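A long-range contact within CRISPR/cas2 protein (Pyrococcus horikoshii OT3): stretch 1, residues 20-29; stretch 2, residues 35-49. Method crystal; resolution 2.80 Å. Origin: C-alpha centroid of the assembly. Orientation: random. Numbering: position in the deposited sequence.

Stretch 1, residues 20-29: VHKLLKTYLF
Stretch 2, residues 35-49: VFEGELSKAQLYELE

Stretch 1 begins within a helix and has an extended backbone by Phe29. Stretch 2 is a strand from Val35 followed by a helix that starts at Lys42 and runs on beyond Glu49. The first helix runs 21° from the strand direction, the axes approaching to 8.7 Å. It is nearly antiparallel to the second helix (173°), with axes 10.8 Å apart at closest approach. Together the stretches bury 812 Å².

His21 (chi1 t, chi2 -91°) brings its ring face to the edge of Phe36; the centroids are 5.1 Å apart and the planes meet at 66°. Leu23 (t, p) reaches Leu48, CG to CD1 4.0 Å. Leu24 (m, t) points toward stretch 2. Its CB lies 3.6 Å from the Phe36 ring centroid, almost on the ring normal, and its CD2 is 3.9 Å from Leu48 CD1. Phe36 (m, chi2 81°) takes Leu24 CB over one ring face and His21 at its edge, so an aromatic suits this buried place.

Tyr27 (m, chi2 82°) lays one ring face over Leu48 (t, p), whose CB is 4.0 Å from the ring centroid. The phenol combines this apolar packing with a polar end: OH donates to Glu47 OE1 at 2.7 Å. Glu47 reaches it with an extended chain (t, t). Tyr27 CB also touches Leu40 (m, t) CD2 at 4.0 Å.

Leu28 (phi/psi -132/170; m, t) is buried. Its CD2 packs 3.8 Å from Leu40 CG, and its CD1 4.0 Å from Leu48 CD2. Gly38 (151/176) CA is 5.2 Å from Leu28 CA. A CB there would sit 3.3 Å from Leu28 CD2, and the backbone angles themselves call for glycine.

Phe29 (-90/125; t, chi2 -101°) pairs antiparallel with Glu37 (-151/165; p, t), CA to CA 5.3 Å. Phe29 N donates to Glu37 O at 2.7 Å; Glu37 N donates to Phe29 O at 2.9 Å. Their side chains share a sheet face, with Phe29 CD1 4.0 Å from Glu37 CG.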

ATOM      1  N   VAL A  20      15.809   2.950   3.344  1.00 24.84           N
ATOM      2  CA  VAL A  20      14.692   2.706   2.436  1.00 24.45           C
ATOM      3  C   VAL A  20      13.862   3.975   2.259  1.00 24.36           C
ATOM      4  O   VAL A  20      13.485   4.328   1.136  1.00 27.85           O
ATOM      5  CB  VAL A  20      13.842   1.518   2.943  1.00 25.49           C
ATOM      6  CG1 VAL A  20      12.523   1.410   2.206  1.00 23.47           C
ATOM      7  CG2 VAL A  20      14.580   0.226   2.759  1.00 20.74           C
ATOM      8  N   HIS A  21      13.652   4.730   3.341  1.00 26.01           N
ATOM      9  CA  HIS A  21      12.823   5.934   3.274  1.00 27.80           C
ATOM     10  C   HIS A  21      13.494   7.063   2.493  1.00 27.33           C
ATOM     11  O   HIS A  21      12.831   7.739   1.693  1.00 28.03           O
ATOM     12  CB  HIS A  21      12.468   6.399   4.689  1.00 29.27           C
ATOM     13  CG  HIS A  21      11.526   7.566   4.735  1.00 33.55           C
ATOM     14  ND1 HIS A  21      11.963   8.880   4.775  1.00 33.71           N
ATOM     15  CD2 HIS A  21      10.171   7.617   4.770  1.00 30.29           C
ATOM     16  CE1 HIS A  21      10.917   9.687   4.814  1.00 39.73           C
ATOM     17  NE2 HIS A  21       9.817   8.947   4.806  1.00 37.03           N
ATOM     18  N   LYS A  22      14.809   7.258   2.675  1.00 30.78           N
ATOM     19  CA  LYS A  22      15.514   8.325   1.960  1.00 27.95           C
ATOM     20  C   LYS A  22      15.597   8.019   0.471  1.00 26.78           C
ATOM     21  O   LYS A  22      15.405   8.913  -0.367  1.00 27.72           O
ATOM     22  CB  LYS A  22      16.922   8.524   2.539  1.00 26.28           C
ATOM     23  CG  LYS A  22      16.964   9.333   3.832  1.00 33.41           C
ATOM     24  CD  LYS A  22      18.382   9.769   4.192  1.00 42.72           C
ATOM     25  CE  LYS A  22      18.413  10.549   5.516  1.00 51.45           C
ATOM     26  NZ  LYS A  22      17.282  11.519   5.653  1.00 55.24           N
ATOM     27  N   LEU A  23      15.800   6.739   0.141  1.00 25.32           N
ATOM     28  CA  LEU A  23      15.848   6.302  -1.246  1.00 25.56           C
ATOM     29  C   LEU A  23      14.499   6.488  -1.935  1.00 30.75           C
ATOM     30  O   LEU A  23      14.449   7.022  -3.059  1.00 32.98           O
ATOM     31  CB  LEU A  23      16.291   4.842  -1.296  1.00 23.75           C
ATOM     32  CG  LEU A  23      16.234   4.166  -2.655  1.00 32.42           C
ATOM     33  CD1 LEU A  23      17.167   4.866  -3.640  1.00 28.44           C
ATOM     34  CD2 LEU A  23      16.534   2.664  -2.551  1.00 26.73           C
ATOM     35  N   LEU A  24      13.395   6.129  -1.245  1.00 30.62           N
ATOM     36  CA  LEU A  24      12.073   6.323  -1.829  1.00 27.44           C
ATOM     37  C   LEU A  24      11.678   7.793  -1.930  1.00 28.14           C
ATOM     38  O   LEU A  24      10.832   8.122  -2.768  1.00 28.66           O
ATOM     39  CB  LEU A  24      11.029   5.563  -1.030  1.00 25.27           C
ATOM     40  CG  LEU A  24      11.004   4.050  -1.218  1.00 24.93           C
ATOM     41  CD1 LEU A  24      10.199   3.333  -0.126  1.00 19.71           C
ATOM     42  CD2 LEU A  24      10.479   3.706  -2.598  1.00 24.94           C
ATOM     43  N   LYS A  25      12.267   8.687  -1.115  1.00 28.34           N
ATOM     44  CA  LYS A  25      11.918  10.108  -1.209  1.00 31.69           C
ATOM     45  C   LYS A  25      12.617  10.804  -2.378  1.00 31.58           C
ATOM     46  O   LYS A  25      12.123  11.824  -2.869  1.00 31.71           O
ATOM     47  CB  LYS A  25      12.222  10.828   0.119  1.00 31.61           C
ATOM     48  CG  LYS A  25      11.728  12.325   0.233  1.00 43.85           C
ATOM     49  CD  LYS A  25      10.567  12.573   1.262  1.00 41.71           C
ATOM     50  CE  LYS A  25       9.741  13.867   0.939  1.00 44.59           C
ATOM     51  NZ  LYS A  25       8.486  13.690   0.089  1.00 41.14           N
ATOM     52  N   THR A  26      13.735  10.257  -2.859  1.00 28.00           N
ATOM     53  CA  THR A  26      14.337  10.746  -4.095  1.00 26.13           C
ATOM     54  C   THR A  26      13.408  10.555  -5.302  1.00 31.17           C
ATOM     55  O   THR A  26      13.348  11.433  -6.169  1.00 32.47           O
ATOM     56  CB  THR A  26      15.734  10.128  -4.319  1.00 28.96           C
ATOM     57  OG1 THR A  26      15.672   8.706  -4.289  1.00 38.16           O
ATOM     58  CG2 THR A  26      16.636  10.587  -3.218  1.00 21.94           C
ATOM     59  N   TYR A  27      12.700   9.415  -5.396  1.00 30.80           N
ATOM     60  CA  TYR A  27      11.897   9.159  -6.590  1.00 26.80           C
ATOM     61  C   TYR A  27      10.434   9.510  -6.419  1.00 24.82           C
ATOM     62  O   TYR A  27       9.785   9.833  -7.416  1.00 31.06           O
ATOM     63  CB  TYR A  27      11.968   7.687  -7.011  1.00 25.93           C
ATOM     64  CG  TYR A  27      13.328   7.184  -7.406  1.00 27.92           C
ATOM     65  CD1 TYR A  27      14.239   6.796  -6.434  1.00 30.13           C
ATOM     66  CD2 TYR A  27      13.707   7.088  -8.747  1.00 31.46           C
ATOM     67  CE1 TYR A  27      15.483   6.331  -6.764  1.00 28.98           C
ATOM     68  CE2 TYR A  27      14.968   6.621  -9.094  1.00 32.09           C
ATOM     69  CZ  TYR A  27      15.849   6.248  -8.083  1.00 32.70           C
ATOM     70  OH  TYR A  27      17.110   5.775  -8.341  1.00 37.18           O
ATOM     71  N   LEU A  28       9.874   9.416  -5.210  1.00 25.09           N
ATOM     72  CA  LEU A  28       8.421   9.374  -5.063  1.00 26.01           C
ATOM     73  C   LEU A  28       7.945  10.350  -3.999  1.00 24.82           C
ATOM     74  O   LEU A  28       8.720  10.878  -3.204  1.00 31.30           O
ATOM     75  CB  LEU A  28       7.945   7.949  -4.723  1.00 24.57           C
ATOM     76  CG  LEU A  28       8.136   6.926  -5.855  1.00 27.03           C
ATOM     77  CD1 LEU A  28       7.935   5.484  -5.409  1.00 23.58           C
ATOM     78  CD2 LEU A  28       7.209   7.282  -6.993  1.00 22.85           C
ATOM     79  N   PHE A  29       6.633  10.521  -3.959  1.00 25.92           N
ATOM     80  CA  PHE A  29       5.962  11.414  -3.025  1.00 29.58           C
ATOM     81  C   PHE A  29       5.635  10.620  -1.774  1.00 29.31           C
ATOM     82  O   PHE A  29       4.998   9.568  -1.842  1.00 32.70           O
ATOM     83  CB  PHE A  29       4.703  12.006  -3.685  1.00 27.99           C
ATOM     84  CG  PHE A  29       3.670  12.567  -2.724  1.00 45.60           C
ATOM     85  CD1 PHE A  29       2.518  11.820  -2.391  1.00 42.71           C
ATOM     86  CD2 PHE A  29       3.796  13.864  -2.207  1.00 49.11           C
ATOM     87  CE1 PHE A  29       1.542  12.338  -1.521  1.00 43.06           C
ATOM     88  CE2 PHE A  29       2.817  14.395  -1.334  1.00 50.82           C
ATOM     89  CZ  PHE A  29       1.696  13.630  -0.992  1.00 50.72           C
ATOM     90  N   VAL A  35       4.258   4.437   3.055  1.00 20.49           N
ATOM     91  CA  VAL A  35       3.627   4.398   1.743  1.00 23.62           C
ATOM     92  C   VAL A  35       4.157   5.573   0.924  1.00 23.69           C
ATOM     93  O   VAL A  35       4.139   6.721   1.387  1.00 25.60           O
ATOM     94  CB  VAL A  35       2.098   4.446   1.847  1.00 23.37           C
ATOM     95  CG1 VAL A  35       1.484   4.515   0.443  1.00 20.88           C
ATOM     96  CG2 VAL A  35       1.587   3.218   2.615  1.00 13.53           C
ATOM     97  N   PHE A  36       4.701   5.269  -0.251  1.00 21.43           N
ATOM     98  CA  PHE A  36       5.141   6.262  -1.218  1.00 22.42           C
ATOM     99  C   PHE A  36       4.390   6.073  -2.532  1.00 22.76           C
ATOM    100  O   PHE A  36       4.054   4.947  -2.918  1.00 24.92           O
ATOM    101  CB  PHE A  36       6.633   6.144  -1.484  1.00 24.41           C
ATOM    102  CG  PHE A  36       7.499   6.707  -0.400  1.00 27.37           C
ATOM    103  CD1 PHE A  36       7.766   5.975   0.750  1.00 27.03           C
ATOM    104  CD2 PHE A  36       8.071   7.963  -0.544  1.00 27.77           C
ATOM    105  CE1 PHE A  36       8.579   6.508   1.749  1.00 30.33           C
ATOM    106  CE2 PHE A  36       8.873   8.494   0.444  1.00 28.00           C
ATOM    107  CZ  PHE A  36       9.125   7.778   1.586  1.00 26.67           C
ATOM    108  N   GLU A  37       4.178   7.162  -3.263  1.00 22.57           N
ATOM    109  CA  GLU A  37       3.516   7.018  -4.552  1.00 23.47           C
ATOM    110  C   GLU A  37       3.975   8.108  -5.508  1.00 22.40           C
ATOM    111  O   GLU A  37       4.597   9.091  -5.106  1.00 21.20           O
ATOM    112  CB  GLU A  37       1.986   7.026  -4.409  1.00 24.00           C
ATOM    113  CG  GLU A  37       1.434   8.187  -3.615  1.00 24.09           C
ATOM    114  CD  GLU A  37      -0.067   8.116  -3.432  1.00 24.52           C
ATOM    115  OE1 GLU A  37      -0.795   8.014  -4.439  1.00 26.35           O
ATOM    116  OE2 GLU A  37      -0.522   8.187  -2.278  1.00 25.16           O
ATOM    117  N   GLY A  38       3.692   7.899  -6.783  1.00 21.89           N
ATOM    118  CA  GLY A  38       3.967   8.904  -7.792  1.00 22.19           C
ATOM    119  C   GLY A  38       4.258   8.295  -9.149  1.00 24.25           C
ATOM    120  O   GLY A  38       4.364   7.082  -9.315  1.00 24.58           O
ATOM    121  N   GLU A  39       4.433   9.189 -10.118  1.00 25.24           N
ATOM    122  CA  GLU A  39       4.768   8.800 -11.478  1.00 25.37           C
ATOM    123  C   GLU A  39       6.247   8.461 -11.597  1.00 25.98           C
ATOM    124  O   GLU A  39       7.108   9.128 -11.022  1.00 28.43           O
ATOM    125  CB  GLU A  39       4.464   9.941 -12.435  1.00 33.95           C
ATOM    126  CG  GLU A  39       3.098   9.974 -13.052  1.00 42.14           C
ATOM    127  CD  GLU A  39       3.083  10.949 -14.201  1.00 50.52           C
ATOM    128  OE1 GLU A  39       2.377  11.977 -14.116  1.00 42.94           O
ATOM    129  OE2 GLU A  39       3.831  10.693 -15.171  1.00 51.21           O
ATOM    130  N   LEU A  40       6.539   7.448 -12.386  1.00 25.29           N
ATOM    131  CA  LEU A  40       7.905   7.047 -12.644  1.00 25.83           C
ATOM    132  C   LEU A  40       8.010   6.588 -14.087  1.00 28.93           C
ATOM    133  O   LEU A  40       7.109   5.929 -14.604  1.00 29.23           O
ATOM    134  CB  LEU A  40       8.343   5.918 -11.719  1.00 29.18           C
ATOM    135  CG  LEU A  40       8.801   6.269 -10.319  1.00 32.55           C
ATOM    136  CD1 LEU A  40       9.298   4.985  -9.649  1.00 31.08           C
ATOM    137  CD2 LEU A  40       9.869   7.335 -10.358  1.00 26.78           C
ATOM    138  N   SER A  41       9.138   6.886 -14.713  1.00 37.47           N
ATOM    139  CA  SER A  41       9.419   6.288 -16.000  1.00 36.26           C
ATOM    140  C   SER A  41       9.887   4.861 -15.778  1.00 38.96           C
ATOM    141  O   SER A  41      10.126   4.428 -14.648  1.00 44.27           O
ATOM    142  CB  SER A  41      10.489   7.087 -16.730  1.00 34.87           C
ATOM    143  OG  SER A  41      11.774   6.651 -16.320  1.00 34.29           O
ATOM    144  N   LYS A  42      10.101   4.136 -16.866  1.00 43.47           N
ATOM    145  CA  LYS A  42      10.438   2.733 -16.717  1.00 36.11           C
ATOM    146  C   LYS A  42      11.903   2.556 -16.356  1.00 38.19           C
ATOM    147  O   LYS A  42      12.240   1.655 -15.582  1.00 37.13           O
ATOM    148  CB  LYS A  42      10.120   1.999 -18.013  1.00 38.09           C
ATOM    149  CG  LYS A  42       9.907   0.533 -17.867  1.00 41.35           C
ATOM    150  CD  LYS A  42       8.707   0.069 -18.649  1.00 49.64           C
ATOM    151  CE  LYS A  42       8.622   0.612 -20.073  1.00 65.72           C
ATOM    152  NZ  LYS A  42       7.198   0.695 -20.558  1.00 66.69           N
ATOM    153  N   ALA A  43      12.768   3.449 -16.839  1.00 38.79           N
ATOM    154  CA  ALA A  43      14.159   3.439 -16.409  1.00 32.27           C
ATOM    155  C   ALA A  43      14.280   3.852 -14.960  1.00 34.68           C
ATOM    156  O   ALA A  43      15.123   3.315 -14.232  1.00 39.23           O
ATOM    157  CB  ALA A  43      14.995   4.361 -17.300  1.00 28.37           C
ATOM    158  N   GLN A  44      13.418   4.761 -14.512  1.00 33.62           N
ATOM    159  CA  GLN A  44      13.484   5.200 -13.131  1.00 34.51           C
ATOM    160  C   GLN A  44      12.923   4.138 -12.192  1.00 37.04           C
ATOM    161  O   GLN A  44      13.479   3.944 -11.105  1.00 35.25           O
ATOM    162  CB  GLN A  44      12.758   6.539 -12.972  1.00 38.48           C
ATOM    163  CG  GLN A  44      13.613   7.748 -13.365  1.00 41.34           C
ATOM    164  CD  GLN A  44      12.829   9.059 -13.391  1.00 49.55           C
ATOM    165  OE1 GLN A  44      11.918   9.262 -12.591  1.00 48.56           O
ATOM    166  NE2 GLN A  44      13.203   9.968 -14.306  1.00 50.29           N
ATOM    167  N   LEU A  45      11.881   3.397 -12.621  1.00 34.88           N
ATOM    168  CA  LEU A  45      11.345   2.316 -11.793  1.00 30.71           C
ATOM    169  C   LEU A  45      12.349   1.177 -11.659  1.00 28.56           C
ATOM    170  O   LEU A  45      12.520   0.623 -10.570  1.00 27.38           O
ATOM    171  CB  LEU A  45      10.021   1.796 -12.372  1.00 29.58           C
ATOM    172  CG  LEU A  45       9.353   0.610 -11.638  1.00 27.13           C
ATOM    173  CD1 LEU A  45       9.187   0.876 -10.135  1.00 21.81           C
ATOM    174  CD2 LEU A  45       8.016   0.193 -12.235  1.00 19.77           C
ATOM    175  N   TYR A  46      13.050   0.846 -12.741  1.00 31.85           N
ATOM    176  CA  TYR A  46      14.093  -0.170 -12.669  1.00 31.62           C
ATOM    177  C   TYR A  46      15.286   0.297 -11.843  1.00 34.55           C
ATOM    178  O   TYR A  46      15.952  -0.536 -11.214  1.00 36.54           O
ATOM    179  CB  TYR A  46      14.541  -0.575 -14.068  1.00 29.86           C
ATOM    180  CG  TYR A  46      13.728  -1.697 -14.686  1.00 32.72           C
ATOM    181  CD1 TYR A  46      13.952  -3.020 -14.339  1.00 32.10           C
ATOM    182  CD2 TYR A  46      12.734  -1.427 -15.634  1.00 33.37           C
ATOM    183  CE1 TYR A  46      13.205  -4.045 -14.913  1.00 34.75           C
ATOM    184  CE2 TYR A  46      11.990  -2.432 -16.214  1.00 31.22           C
ATOM    185  CZ  TYR A  46      12.224  -3.743 -15.856  1.00 37.57           C
ATOM    186  OH  TYR A  46      11.474  -4.750 -16.435  1.00 35.61           O
ATOM    187  N   GLU A  47      15.578   1.607 -11.830  1.00 25.62           N
ATOM    188  CA  GLU A  47      16.691   2.095 -11.014  1.00 30.90           C
ATOM    189  C   GLU A  47      16.361   2.032  -9.527  1.00 33.62           C
ATOM    190  O   GLU A  47      17.199   1.612  -8.716  1.00 32.58           O
ATOM    191  CB  GLU A  47      17.060   3.522 -11.425  1.00 31.06           C
ATOM    192  CG  GLU A  47      18.418   4.030 -10.914  1.00 31.02           C
ATOM    193  CD  GLU A  47      18.676   5.490 -11.304  1.00 39.74           C
ATOM    194  OE1 GLU A  47      17.876   6.364 -10.911  1.00 36.45           O
ATOM    195  OE2 GLU A  47      19.662   5.766 -12.027  1.00 46.56           O
ATOM    196  N   LEU A  48      15.129   2.406  -9.174  1.00 32.36           N
ATOM    197  CA  LEU A  48      14.662   2.357  -7.797  1.00 26.28           C
ATOM    198  C   LEU A  48      14.643   0.935  -7.272  1.00 30.80           C
ATOM    199  O   LEU A  48      15.076   0.681  -6.142  1.00 29.74           O
ATOM    200  CB  LEU A  48      13.265   2.958  -7.721  1.00 25.96           C
ATOM    201  CG  LEU A  48      12.522   2.771  -6.410  1.00 26.51           C
ATOM    202  CD1 LEU A  48      13.260   3.479  -5.269  1.00 30.92           C
ATOM    203  CD2 LEU A  48      11.129   3.299  -6.568  1.00 28.80           C
ATOM    204  N   GLU A  49      14.164  -0.004  -8.094  1.00 32.16           N
ATOM    205  CA  GLU A  49      14.071  -1.398  -7.683  1.00 25.90           C
ATOM    206  C   GLU A  49      15.444  -2.008  -7.479  1.00 30.21           C
ATOM    207  O   GLU A  49      15.643  -2.789  -6.543  1.00 33.72           O
ATOM    208  CB  GLU A  49      13.299  -2.181  -8.727  1.00 24.65           C
ATOM    209  CG  GLU A  49      12.867  -3.522  -8.244  1.00 25.50           C
ATOM    210  CD  GLU A  49      13.785  -4.590  -8.705  1.00 27.84           C
ATOM    211  OE1 GLU A  49      14.615  -4.298  -9.587  1.00 30.56           O
ATOM    212  OE2 GLU A  49      13.698  -5.704  -8.166  1.00 32.37           O
TER